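PDB 3WAD: glycosyltransferase from Streptomyces halstedii, which belongs to the GT-B class of glycosyltransferases, enzymes built from two Rossmann-like domains, each with a parallel sheet between helices. Local coordinates for residues 126-132 with 146-152; 3-9 with 30-36; 204-208 with 220-226; 119-125 with 142-146. All blocks are in the same frame, centred on the assembly; numbering follows the deposited sequence.

Contact 1 of 4, residues 126-132 with 146-152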
# COMPACT_ATOMS: atom_id res chain seq x y z
N LEU B 126 5.18 -6.23 -18.18
CA LEU B 126 3.96 -7.06 -17.85
C LEU B 126 2.75 -6.08 -17.78
O LEU B 126 2.89 -4.96 -17.20
CB LEU B 126 4.23 -7.81 -16.55
CG LEU B 126 3.19 -8.86 -16.05
CD1 LEU B 126 3.11 -10.04 -17.04
CD2 LEU B 126 3.53 -9.29 -14.69
N VAL B 127 1.65 -6.35 -18.53
CA VAL B 127 0.34 -5.70 -18.26
C VAL B 127 -0.56 -6.66 -17.43
O VAL B 127 -0.68 -7.90 -17.76
CB VAL B 127 -0.30 -5.14 -19.51
CG1 VAL B 127 -1.79 -4.52 -19.25
CG2 VAL B 127 0.67 -4.09 -20.18
N ILE B 128 -1.13 -6.15 -16.32
CA ILE B 128 -2.13 -6.93 -15.48
C ILE B 128 -3.43 -6.15 -15.55
O ILE B 128 -3.48 -4.99 -15.14
CB ILE B 128 -1.73 -7.11 -14.03
CG1 ILE B 128 -0.31 -7.78 -13.92
CG2 ILE B 128 -2.83 -7.91 -13.22
CD1 ILE B 128 0.20 -7.85 -12.54
N TRP B 129 -4.45 -6.74 -16.17
CA TRP B 129 -5.70 -5.98 -16.35
C TRP B 129 -6.83 -6.67 -15.59
O TRP B 129 -7.08 -7.87 -15.75
CB TRP B 129 -6.09 -5.83 -17.78
CG TRP B 129 -6.01 -7.08 -18.71
CD1 TRP B 129 -4.84 -7.78 -19.16
CD2 TRP B 129 -7.13 -7.76 -19.30
NE1 TRP B 129 -5.22 -8.77 -20.04
CE2 TRP B 129 -6.59 -8.81 -20.13
CE3 TRP B 129 -8.52 -7.52 -19.32
CZ2 TRP B 129 -7.42 -9.63 -20.92
CZ3 TRP B 129 -9.33 -8.33 -20.10
CH2 TRP B 129 -8.77 -9.39 -20.90
N ASP B 130 -7.54 -5.88 -14.81
CA ASP B 130 -8.87 -6.29 -14.32
C ASP B 130 -9.74 -6.86 -15.45
O ASP B 130 -9.82 -6.26 -16.52
CB ASP B 130 -9.54 -5.08 -13.72
CG ASP B 130 -11.08 -5.27 -13.59
OD1 ASP B 130 -11.47 -5.72 -12.52
OD2 ASP B 130 -11.85 -4.95 -14.55
N ALA B 131 -10.42 -7.99 -15.18
CA ALA B 131 -11.04 -8.80 -16.24
C ALA B 131 -12.12 -8.05 -17.04
O ALA B 131 -12.50 -8.46 -18.15
CB ALA B 131 -11.56 -10.12 -15.67
N LEU B 132 -12.64 -6.97 -16.48
CA LEU B 132 -13.62 -6.15 -17.15
C LEU B 132 -13.01 -4.97 -17.88
O LEU B 132 -13.76 -4.12 -18.39
CB LEU B 132 -14.67 -5.65 -16.14
CG LEU B 132 -15.50 -6.76 -15.50
CD1 LEU B 132 -16.78 -6.19 -14.77
CD2 LEU B 132 -15.94 -7.80 -16.49
N PRO B 146 3.46 -9.56 -22.59
CA PRO B 146 2.60 -10.58 -22.14
C PRO B 146 1.61 -9.86 -21.12
O PRO B 146 1.99 -8.84 -20.44
CB PRO B 146 3.54 -11.47 -21.39
CG PRO B 146 4.70 -10.47 -20.91
CD PRO B 146 4.83 -9.63 -21.98
N HIS B 147 0.34 -10.30 -21.06
CA HIS B 147 -0.65 -9.63 -20.15
C HIS B 147 -1.44 -10.69 -19.39
O HIS B 147 -1.83 -11.73 -19.95
CB HIS B 147 -1.51 -8.64 -20.91
CG HIS B 147 -2.05 -9.18 -22.19
ND1 HIS B 147 -3.27 -9.82 -22.26
CD2 HIS B 147 -1.51 -9.25 -23.43
CE1 HIS B 147 -3.47 -10.23 -23.50
NE2 HIS B 147 -2.44 -9.86 -24.24
N VAL B 148 -1.65 -10.42 -18.12
CA VAL B 148 -2.36 -11.33 -17.25
C VAL B 148 -3.76 -10.76 -16.96
O VAL B 148 -3.88 -9.58 -16.44
CB VAL B 148 -1.61 -11.49 -15.97
CG1 VAL B 148 -2.43 -12.37 -14.98
CG2 VAL B 148 -0.27 -12.10 -16.23
N ARG B 149 -4.80 -11.53 -17.31
CA ARG B 149 -6.18 -11.14 -17.03
C ARG B 149 -6.48 -11.48 -15.55
O ARG B 149 -6.44 -12.65 -15.16
CB ARG B 149 -7.16 -11.74 -18.07
CG ARG B 149 -8.67 -11.38 -17.82
CD ARG B 149 -9.55 -12.00 -18.87
NE ARG B 149 -9.45 -13.45 -18.75
CZ ARG B 149 -10.46 -14.25 -18.39
NH1 ARG B 149 -11.68 -13.75 -18.13
NH2 ARG B 149 -10.21 -15.55 -18.26
N MET B 150 -6.77 -10.45 -14.75
CA MET B 150 -6.99 -10.65 -13.35
C MET B 150 -8.49 -10.78 -12.99
O MET B 150 -9.26 -9.83 -13.18
CB MET B 150 -6.31 -9.60 -12.46
CG MET B 150 -6.58 -9.90 -10.97
SD MET B 150 -5.42 -8.91 -9.98
CE MET B 150 -5.61 -9.74 -8.45
N LEU B 151 -8.89 -11.96 -12.48
CA LEU B 151 -10.31 -12.16 -12.10
C LEU B 151 -10.60 -11.44 -10.81
O LEU B 151 -9.70 -11.08 -10.01
CB LEU B 151 -10.61 -13.64 -11.92
CG LEU B 151 -10.37 -14.52 -13.19
CD1 LEU B 151 -10.70 -16.00 -12.98
CD2 LEU B 151 -11.18 -14.04 -14.40
N PHE B 152 -11.89 -11.29 -10.55
CA PHE B 152 -12.35 -10.57 -9.35
C PHE B 152 -13.48 -11.41 -8.70
O PHE B 152 -14.11 -11.01 -7.70
CB PHE B 152 -12.81 -9.13 -9.80
CG PHE B 152 -13.93 -9.17 -10.78
CD1 PHE B 152 -15.26 -9.39 -10.31
CD2 PHE B 152 -13.69 -9.07 -12.13
CE1 PHE B 152 -16.30 -9.50 -11.24
CE2 PHE B 152 -14.66 -9.19 -13.02
CZ PHE B 152 -15.99 -9.41 -12.59
O HOH W 1 -12.56 -11.06 -18.94
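Strands 126-130 and 147-150 run parallel, their axes approaching to 4.6 Å at an angle of 19°, as the two strands of a beta-alpha-beta unit whose crossover helix is 135-141. The ladder includes Val148 N to Val127 O (2.7 Å), Trp129 N to Val148 O (2.9 Å) and Met150 N to Trp129 O (2.8 Å). Side chains alternate between two faces. On one face Trp129 and His147 both take the p rotamer, which brings Trp129 NE1 within 3.1 Å of His147 ND1 in a hydrogen bond; His147 NE2 turns to Glu141 of the crossover helix. Arg149 is fully extended through chi1 and chi2, so its methylenes lie over the indole: CG sits 3.7 Å from the centroid of the six-membered ring of Trp129, a CH-pi contact. Its chi3 then switches to p, and the guanidinium reaches Thr201, Thr205 and Asp155, while a water links Arg149 NH1 to Ala131 O. On the other face, t Val148 and m Ile128 are branched residues suited to an extended backbone. At the strand's last residue, Asp130 OD2 accepts from Leu132 N (2.9 Å), forming an Asx turn, while OD1 bonds to His13. The face of Ile128, Val148 and Met150 is therefore apolar until Asp130 at its C-terminal end, whereas the other gives the buried polar atoms of Trp129, His147 and Arg149 partners.

Contact 2 of 4, residues 3-9 with 30-36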
# COMPACT_ATOMS: atom_id res chain seq x y z
N VAL B 3 5.47 -2.86 -14.37
CA VAL B 3 4.15 -3.50 -14.50
C VAL B 3 3.09 -2.44 -14.68
O VAL B 3 2.90 -1.58 -13.82
CB VAL B 3 3.82 -4.29 -13.27
CG1 VAL B 3 2.44 -5.14 -13.48
CG2 VAL B 3 4.99 -5.17 -12.87
N LEU B 4 2.41 -2.49 -15.78
CA LEU B 4 1.30 -1.60 -15.98
C LEU B 4 -0.01 -2.36 -15.60
O LEU B 4 -0.44 -3.27 -16.30
CB LEU B 4 1.31 -1.08 -17.43
CG LEU B 4 0.17 -0.21 -17.91
CD1 LEU B 4 0.10 1.09 -17.02
CD2 LEU B 4 0.21 0.14 -19.41
N MET B 5 -0.63 -1.95 -14.52
CA MET B 5 -1.93 -2.53 -14.10
C MET B 5 -3.04 -1.60 -14.44
O MET B 5 -2.88 -0.38 -14.30
CB MET B 5 -1.93 -2.74 -12.61
CG MET B 5 -0.68 -3.57 -12.17
SD MET B 5 -0.69 -4.01 -10.41
CE MET B 5 -2.10 -5.14 -10.26
N THR B 6 -4.15 -2.14 -14.96
CA THR B 6 -5.18 -1.24 -15.37
C THR B 6 -6.53 -1.77 -14.83
O THR B 6 -6.77 -2.97 -14.81
CB THR B 6 -5.12 -0.96 -16.84
OG1 THR B 6 -6.14 -0.00 -17.20
CG2 THR B 6 -5.28 -2.27 -17.68
N VAL B 7 -7.38 -0.86 -14.38
CA VAL B 7 -8.71 -1.24 -13.88
C VAL B 7 -9.64 -0.07 -14.22
O VAL B 7 -9.22 1.10 -14.12
CB VAL B 7 -8.66 -1.65 -12.37
CG1 VAL B 7 -8.19 -0.48 -11.53
CG2 VAL B 7 -10.06 -2.07 -11.86
N PHE B 8 -10.89 -0.35 -14.66
CA PHE B 8 -11.87 0.72 -14.84
C PHE B 8 -12.17 1.42 -13.47
O PHE B 8 -11.86 0.86 -12.43
CB PHE B 8 -13.16 0.27 -15.58
CG PHE B 8 -14.08 -0.58 -14.73
CD1 PHE B 8 -15.21 -0.01 -14.13
CD2 PHE B 8 -13.77 -1.93 -14.44
CE1 PHE B 8 -16.07 -0.82 -13.26
CE2 PHE B 8 -14.60 -2.74 -13.63
CZ PHE B 8 -15.76 -2.19 -13.05
N ALA B 9 -12.76 2.64 -13.49
CA ALA B 9 -12.96 3.41 -12.24
C ALA B 9 -14.06 2.85 -11.37
O ALA B 9 -15.27 3.19 -11.49
CB ALA B 9 -13.15 4.96 -12.53
N GLU B 30 8.40 -1.65 -10.42
CA GLU B 30 7.79 -0.33 -10.55
C GLU B 30 6.36 -0.57 -11.07
O GLU B 30 6.19 -1.13 -12.17
CB GLU B 30 8.45 0.50 -11.63
CG GLU B 30 9.91 0.75 -11.46
CD GLU B 30 10.18 1.92 -10.54
OE1 GLU B 30 11.00 1.75 -9.61
OE2 GLU B 30 9.56 2.99 -10.74
N VAL B 31 5.37 -0.15 -10.30
CA VAL B 31 3.96 -0.48 -10.63
C VAL B 31 3.21 0.82 -10.87
O VAL B 31 3.27 1.73 -10.06
CB VAL B 31 3.35 -1.20 -9.46
CG1 VAL B 31 1.88 -1.58 -9.73
CG2 VAL B 31 4.18 -2.48 -9.15
N HIS B 32 2.59 0.93 -12.03
CA HIS B 32 1.66 1.99 -12.32
C HIS B 32 0.21 1.45 -12.31
O HIS B 32 -0.08 0.41 -12.96
CB HIS B 32 1.96 2.63 -13.71
CG HIS B 32 3.20 3.48 -13.74
ND1 HIS B 32 3.72 3.98 -14.92
CD2 HIS B 32 4.00 3.95 -12.76
CE1 HIS B 32 4.78 4.73 -14.65
NE2 HIS B 32 4.99 4.69 -13.35
N ILE B 33 -0.70 2.18 -11.65
CA ILE B 33 -2.14 1.81 -11.72
C ILE B 33 -2.84 2.81 -12.63
O ILE B 33 -2.98 4.03 -12.27
CB ILE B 33 -2.89 1.77 -10.29
CG1 ILE B 33 -2.01 1.11 -9.21
CG2 ILE B 33 -4.37 1.20 -10.42
CD1 ILE B 33 -1.69 -0.43 -9.47
N ALA B 34 -3.28 2.33 -13.78
CA ALA B 34 -3.89 3.25 -14.72
C ALA B 34 -5.37 3.04 -14.59
O ALA B 34 -5.82 1.89 -14.63
CB ALA B 34 -3.42 2.91 -16.19
N SER B 35 -6.13 4.13 -14.50
CA SER B 35 -7.57 4.07 -14.38
C SER B 35 -8.10 5.43 -14.79
O SER B 35 -7.29 6.40 -14.98
CB SER B 35 -7.95 3.67 -12.93
OG SER B 35 -9.32 3.34 -12.74
N HIS B 36 -9.41 5.54 -15.00
CA HIS B 36 -10.04 6.86 -15.23
C HIS B 36 -9.74 7.85 -14.10
O HIS B 36 -9.44 7.46 -12.98
CB HIS B 36 -11.55 6.76 -15.46
CG HIS B 36 -11.97 5.66 -16.41
ND1 HIS B 36 -12.04 4.34 -16.02
CD2 HIS B 36 -12.39 5.70 -17.70
CE1 HIS B 36 -12.47 3.60 -17.03
NE2 HIS B 36 -12.71 4.40 -18.06
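Val3 is the first residue of its segment to pair with the neighbouring parallel strand of the N-terminal sheet: its N donates to Glu30 O (2.9 Å) and its O accepts from His32 N (3.1 Å). Leu4, on the opposite face from Val3, sets CD1 4.0 Å from Ala34 CB, a small methyl that leaves space for Leu115 of helix 109-122. Met5 continues the ladder, N to His32 O at 2.9 Å and O to Ala34 N at 2.8 Å. Its flexible thioether lies on the face of Val31 and Ile33, with SD 3.6 Å from Val31 CG1 and 3.8 Å from Ile33 CD1, where helix 18-27 packs. Thr6 combines a beta-branched shape with a hydroxyl, and OG1 donates to Ala34 O at 3.2 Å. That same oxygen also takes Val7 N, again at 3.2 Å. Val7 O then receives Ser35 OG at 2.6 Å, a side-chain donor in place of a backbone one. The CA-to-CB bond of Phe8 points away, though CB touches His36 CE1 at 3.7 Å, and Ala9 N makes a weak bond to His36 ND1 (3.1 Å). Backbone hydrogen bonds thus join the strands and apolar side chains pack on both faces, while Ser35 and, weakly, His36 continue the pairing through their side chains.

Contact 3 of 4, residues 204-208 with 220-226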
# COMPACT_ATOMS: atom_id res chain seq x y z
N THR B 204 -2.31 -15.06 -19.97
CA THR B 204 -2.88 -16.00 -19.01
C THR B 204 -3.82 -15.29 -18.02
O THR B 204 -4.04 -14.11 -18.15
CB THR B 204 -1.81 -16.78 -18.28
OG1 THR B 204 -2.43 -17.84 -17.55
CG2 THR B 204 -1.00 -15.95 -17.28
N THR B 205 -4.36 -16.04 -17.07
CA THR B 205 -5.45 -15.53 -16.17
C THR B 205 -4.99 -15.77 -14.77
O THR B 205 -4.41 -16.83 -14.51
CB THR B 205 -6.68 -16.34 -16.39
OG1 THR B 205 -7.19 -15.93 -17.64
CG2 THR B 205 -7.75 -16.05 -15.27
N LEU B 206 -5.20 -14.79 -13.88
CA LEU B 206 -4.89 -14.96 -12.44
C LEU B 206 -6.23 -15.06 -11.74
O LEU B 206 -7.09 -14.15 -11.90
CB LEU B 206 -4.05 -13.75 -11.85
CG LEU B 206 -3.80 -13.70 -10.34
CD1 LEU B 206 -3.08 -14.95 -9.70
CD2 LEU B 206 -3.00 -12.50 -9.92
N ALA B 207 -6.43 -16.12 -10.96
CA ALA B 207 -7.69 -16.33 -10.21
C ALA B 207 -7.64 -15.78 -8.80
O ALA B 207 -6.58 -15.90 -8.14
CB ALA B 207 -8.01 -17.86 -10.19
N VAL B 208 -8.76 -15.24 -8.28
CA VAL B 208 -8.76 -14.84 -6.89
C VAL B 208 -9.58 -15.79 -6.01
O VAL B 208 -9.50 -15.75 -4.79
CB VAL B 208 -9.30 -13.41 -6.74
CG1 VAL B 208 -8.33 -12.38 -7.37
CG2 VAL B 208 -10.73 -13.29 -7.33
N PRO B 220 -5.28 -22.76 -18.41
CA PRO B 220 -4.81 -22.81 -17.04
C PRO B 220 -4.95 -21.39 -16.42
O PRO B 220 -5.10 -20.38 -17.15
CB PRO B 220 -3.36 -23.28 -17.19
CG PRO B 220 -3.12 -23.45 -18.70
CD PRO B 220 -4.18 -22.65 -19.37
N ALA B 221 -4.97 -21.33 -15.10
CA ALA B 221 -5.19 -20.09 -14.33
C ALA B 221 -4.20 -20.20 -13.23
O ALA B 221 -4.08 -21.27 -12.64
CB ALA B 221 -6.59 -20.07 -13.68
N LEU B 222 -3.53 -19.11 -12.90
CA LEU B 222 -2.68 -19.11 -11.72
C LEU B 222 -3.68 -18.92 -10.59
O LEU B 222 -4.66 -18.18 -10.73
CB LEU B 222 -1.75 -17.90 -11.78
CG LEU B 222 -0.70 -17.90 -12.90
CD1 LEU B 222 -0.14 -16.50 -13.01
CD2 LEU B 222 0.38 -18.86 -12.43
N SER B 223 -3.45 -19.62 -9.49
CA SER B 223 -4.19 -19.39 -8.29
C SER B 223 -3.31 -18.72 -7.27
O SER B 223 -2.07 -18.58 -7.47
CB SER B 223 -4.80 -20.69 -7.77
OG SER B 223 -3.78 -21.59 -7.35
N MET B 224 -3.95 -18.27 -6.21
CA MET B 224 -3.34 -17.33 -5.29
C MET B 224 -4.14 -17.34 -3.98
O MET B 224 -5.32 -17.63 -3.97
CB MET B 224 -3.25 -15.96 -5.94
CG MET B 224 -3.27 -14.81 -5.00
SD MET B 224 -3.25 -13.30 -5.91
CE MET B 224 -4.89 -13.32 -6.65
N ARG B 225 -3.43 -17.19 -2.87
CA ARG B 225 -4.03 -16.95 -1.57
C ARG B 225 -4.46 -15.46 -1.55
O ARG B 225 -3.80 -14.59 -0.97
CB ARG B 225 -3.01 -17.24 -0.49
CG ARG B 225 -3.58 -17.23 0.94
CD ARG B 225 -2.58 -17.65 1.95
NE ARG B 225 -1.46 -16.68 1.98
CZ ARG B 225 -0.23 -16.94 2.41
NH1 ARG B 225 0.09 -18.18 2.81
NH2 ARG B 225 0.70 -15.99 2.40
N HIS B 226 -5.62 -15.20 -2.14
CA HIS B 226 -6.14 -13.86 -2.34
C HIS B 226 -6.25 -13.07 -1.07
O HIS B 226 -6.91 -13.47 -0.14
CB HIS B 226 -7.50 -13.92 -3.08
CG HIS B 226 -8.05 -12.59 -3.45
ND1 HIS B 226 -7.28 -11.59 -4.02
CD2 HIS B 226 -9.31 -12.08 -3.31
CE1 HIS B 226 -8.06 -10.54 -4.27
NE2 HIS B 226 -9.28 -10.81 -3.83
O HOH W 2 -7.96 -17.40 -3.14
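A water takes over where the backbone pairing stops: it donates to Val208 O and to Met224 O, at 2.8 Å each, bridging segments that have diverged. Before it, only two direct hydrogen bonds join the parallel segments, Leu222 N to Thr205 O (2.9 Å) and Ala207 N to Leu222 O (2.7 Å). The register then slips, for Ala207 faces Ser223 but Val208 lies nearest His226, and the segment 220-226 turns through an inverse gamma turn centred on Arg225. Side chains fill the gap this leaves. Met224, long and flexible, brings CE within 3.6 Å of Val208 CG1 and 3.9 Å of Leu206 CD2. His226 presents the face of its ring to Val208, whose CB stands 3.6 Å from the ring centroid in a CH-pi contact. Nearer the start, Leu206 CD1 packs on Leu222 CB at 3.8 Å, and the Leu206 side chain also touches Val148 and Met150 of strand 147-150. Leu222 and Met224 meet helix 402-415, which returns from the end of the chain to cover this sheet. Short, weakly paired strand 221-222 is one of the two outermost in this chain, an edge strand closing one side of the parallel, Rossmann-like sheet of the N-terminal GT-B domain.

Contact 4 of 4, residues 119-125 with 142-146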
# COMPACT_ATOMS: atom_id res chain seq x y z
N ALA B 119 1.66 2.89 -22.60
CA ALA B 119 2.42 1.62 -22.76
C ALA B 119 3.59 1.89 -23.74
O ALA B 119 4.70 1.46 -23.46
CB ALA B 119 1.51 0.38 -23.20
N ARG B 120 3.35 2.69 -24.78
CA ARG B 120 4.40 2.95 -25.81
C ARG B 120 5.55 3.74 -25.16
O ARG B 120 6.72 3.29 -25.19
CB ARG B 120 3.87 3.63 -27.06
CG ARG B 120 2.86 2.82 -27.87
CD ARG B 120 2.85 3.18 -29.38
NE ARG B 120 1.53 3.58 -29.90
CZ ARG B 120 0.68 2.85 -30.65
NH1 ARG B 120 0.93 1.58 -30.99
NH2 ARG B 120 -0.48 3.40 -31.03
N GLN B 121 5.19 4.79 -24.43
CA GLN B 121 6.18 5.57 -23.67
C GLN B 121 6.89 4.78 -22.63
O GLN B 121 8.11 4.66 -22.67
CB GLN B 121 5.55 6.80 -23.03
CG GLN B 121 5.35 7.90 -23.99
CD GLN B 121 6.54 8.03 -25.01
OE1 GLN B 121 7.73 8.21 -24.62
NE2 GLN B 121 6.21 7.95 -26.33
N TRP B 122 6.15 4.25 -21.67
CA TRP B 122 6.74 3.57 -20.50
C TRP B 122 7.32 2.22 -20.81
O TRP B 122 8.09 1.62 -19.99
CB TRP B 122 5.65 3.32 -19.41
CG TRP B 122 6.22 3.07 -18.00
CD1 TRP B 122 7.25 3.80 -17.42
CD2 TRP B 122 5.76 2.16 -16.97
NE1 TRP B 122 7.47 3.39 -16.17
CE2 TRP B 122 6.59 2.38 -15.84
CE3 TRP B 122 4.74 1.21 -16.89
CZ2 TRP B 122 6.43 1.67 -14.62
CZ3 TRP B 122 4.59 0.49 -15.69
CH2 TRP B 122 5.44 0.71 -14.57
N GLN B 123 6.78 1.65 -21.88
CA GLN B 123 7.07 0.28 -22.32
C GLN B 123 7.13 -0.76 -21.19
O GLN B 123 8.17 -1.29 -20.94
CB GLN B 123 8.37 0.26 -23.19
CG GLN B 123 8.19 1.07 -24.53
CD GLN B 123 7.48 0.28 -25.59
OE1 GLN B 123 7.46 -0.93 -25.51
NE2 GLN B 123 6.90 0.96 -26.62
N PRO B 124 5.98 -1.14 -20.57
CA PRO B 124 5.97 -2.09 -19.48
C PRO B 124 6.45 -3.51 -19.82
O PRO B 124 6.25 -3.95 -20.91
CB PRO B 124 4.49 -2.14 -19.12
CG PRO B 124 3.82 -1.95 -20.31
CD PRO B 124 4.63 -0.88 -21.06
N ASP B 125 7.00 -4.27 -18.89
CA ASP B 125 7.33 -5.67 -19.17
C ASP B 125 6.21 -6.67 -18.93
O ASP B 125 6.33 -7.87 -19.35
CB ASP B 125 8.49 -6.10 -18.29
CG ASP B 125 9.72 -5.18 -18.51
OD1 ASP B 125 10.25 -5.19 -19.66
OD2 ASP B 125 10.03 -4.33 -17.62
N ALA B 142 0.33 -3.74 -28.17
CA ALA B 142 0.96 -2.73 -28.97
C ALA B 142 2.47 -2.80 -28.70
O ALA B 142 3.24 -2.25 -29.44
CB ALA B 142 0.34 -1.39 -28.65
N VAL B 143 2.90 -3.57 -27.73
CA VAL B 143 4.29 -3.54 -27.30
C VAL B 143 4.83 -4.97 -26.95
O VAL B 143 5.85 -5.11 -26.16
CB VAL B 143 4.55 -2.44 -26.14
CG1 VAL B 143 3.98 -1.02 -26.52
CG2 VAL B 143 4.03 -2.86 -24.77
N GLY B 144 4.11 -6.00 -27.43
CA GLY B 144 4.46 -7.40 -27.13
C GLY B 144 4.78 -7.60 -25.67
O GLY B 144 5.70 -8.42 -25.26
N ALA B 145 4.03 -6.91 -24.79
CA ALA B 145 4.16 -7.41 -23.44
C ALA B 145 3.11 -8.51 -23.30
O ALA B 145 1.99 -8.39 -23.81
CB ALA B 145 3.97 -6.26 -22.38
N PRO B 146 3.46 -9.56 -22.59
CA PRO B 146 2.60 -10.58 -22.14
C PRO B 146 1.61 -9.86 -21.12
O PRO B 146 1.99 -8.84 -20.44
CB PRO B 146 3.54 -11.47 -21.39
CG PRO B 146 4.70 -10.47 -20.91
CD PRO B 146 4.83 -9.63 -21.98
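Helix 109-122 ends at Trp122, and Gln123 breaks from it with positive phi (43°), turning the chain toward strand 126-130; the facing segment 142-146 is an irregular loop that leads from helix 135-141 into strand 147-150. The contact thus lies at the entry to two neighbouring strands of the Rossmann-like domain, beside the crossover of their beta-alpha-beta unit. Gly144 also has positive phi (45°), a conformation glycine adopts easily, and lets the loop turn between Val143 and Ala145. Val143 has the largest buried area of the contact, 88 Å². Its CG1 lies 4.0 Å from Ala119 O and 4.1 Å from Arg120 CA, against the last turn of the helix, and its CG2 meets Pro124 CD at 4.2 Å. The small methyl of Ala119 leaves room for this branched side chain, Ala119 CB standing 4.4 Å from Val143 CG1. The long arm of Arg120 runs past the loop, NH1 coming within 3.8 Å of Ala142 CB. Further along, Ala145 places CB 3.6 Å from Pro124 O, where a methyl fits against the backbone. Asp125 turns its CA-to-CB bond away, OD2 bonding to the backbone N of Arg2. Where the two loops pass into their strands, Pro146 CG rests 3.4 Å from Asp125 O.

In the fold
Contacts 2, 1 and 3 follow one another across a single parallel sheet. Contacts 1 and 2 have centres about 10 Å apart and are joined where Leu4 N meets Leu126 O and Thr6 N meets Ile128 O, each at 2.9 Å. Contacts 1 and 3, their centres also about 10 Å apart, join through Arg149 N to Thr204 O and Leu206 N to Arg149 O, each at 2.8 Å. Contact 4 lies at the N-terminal ends of strands 126-130 and 147-150, sharing Pro146 with contact 1 and placing Trp122 in a stack with His32 of contact 2. Phe152 of contact 1 meets Trp344 from the C-terminal half, consistent with a GT-B interdomain cleft at the C-terminal strand ends.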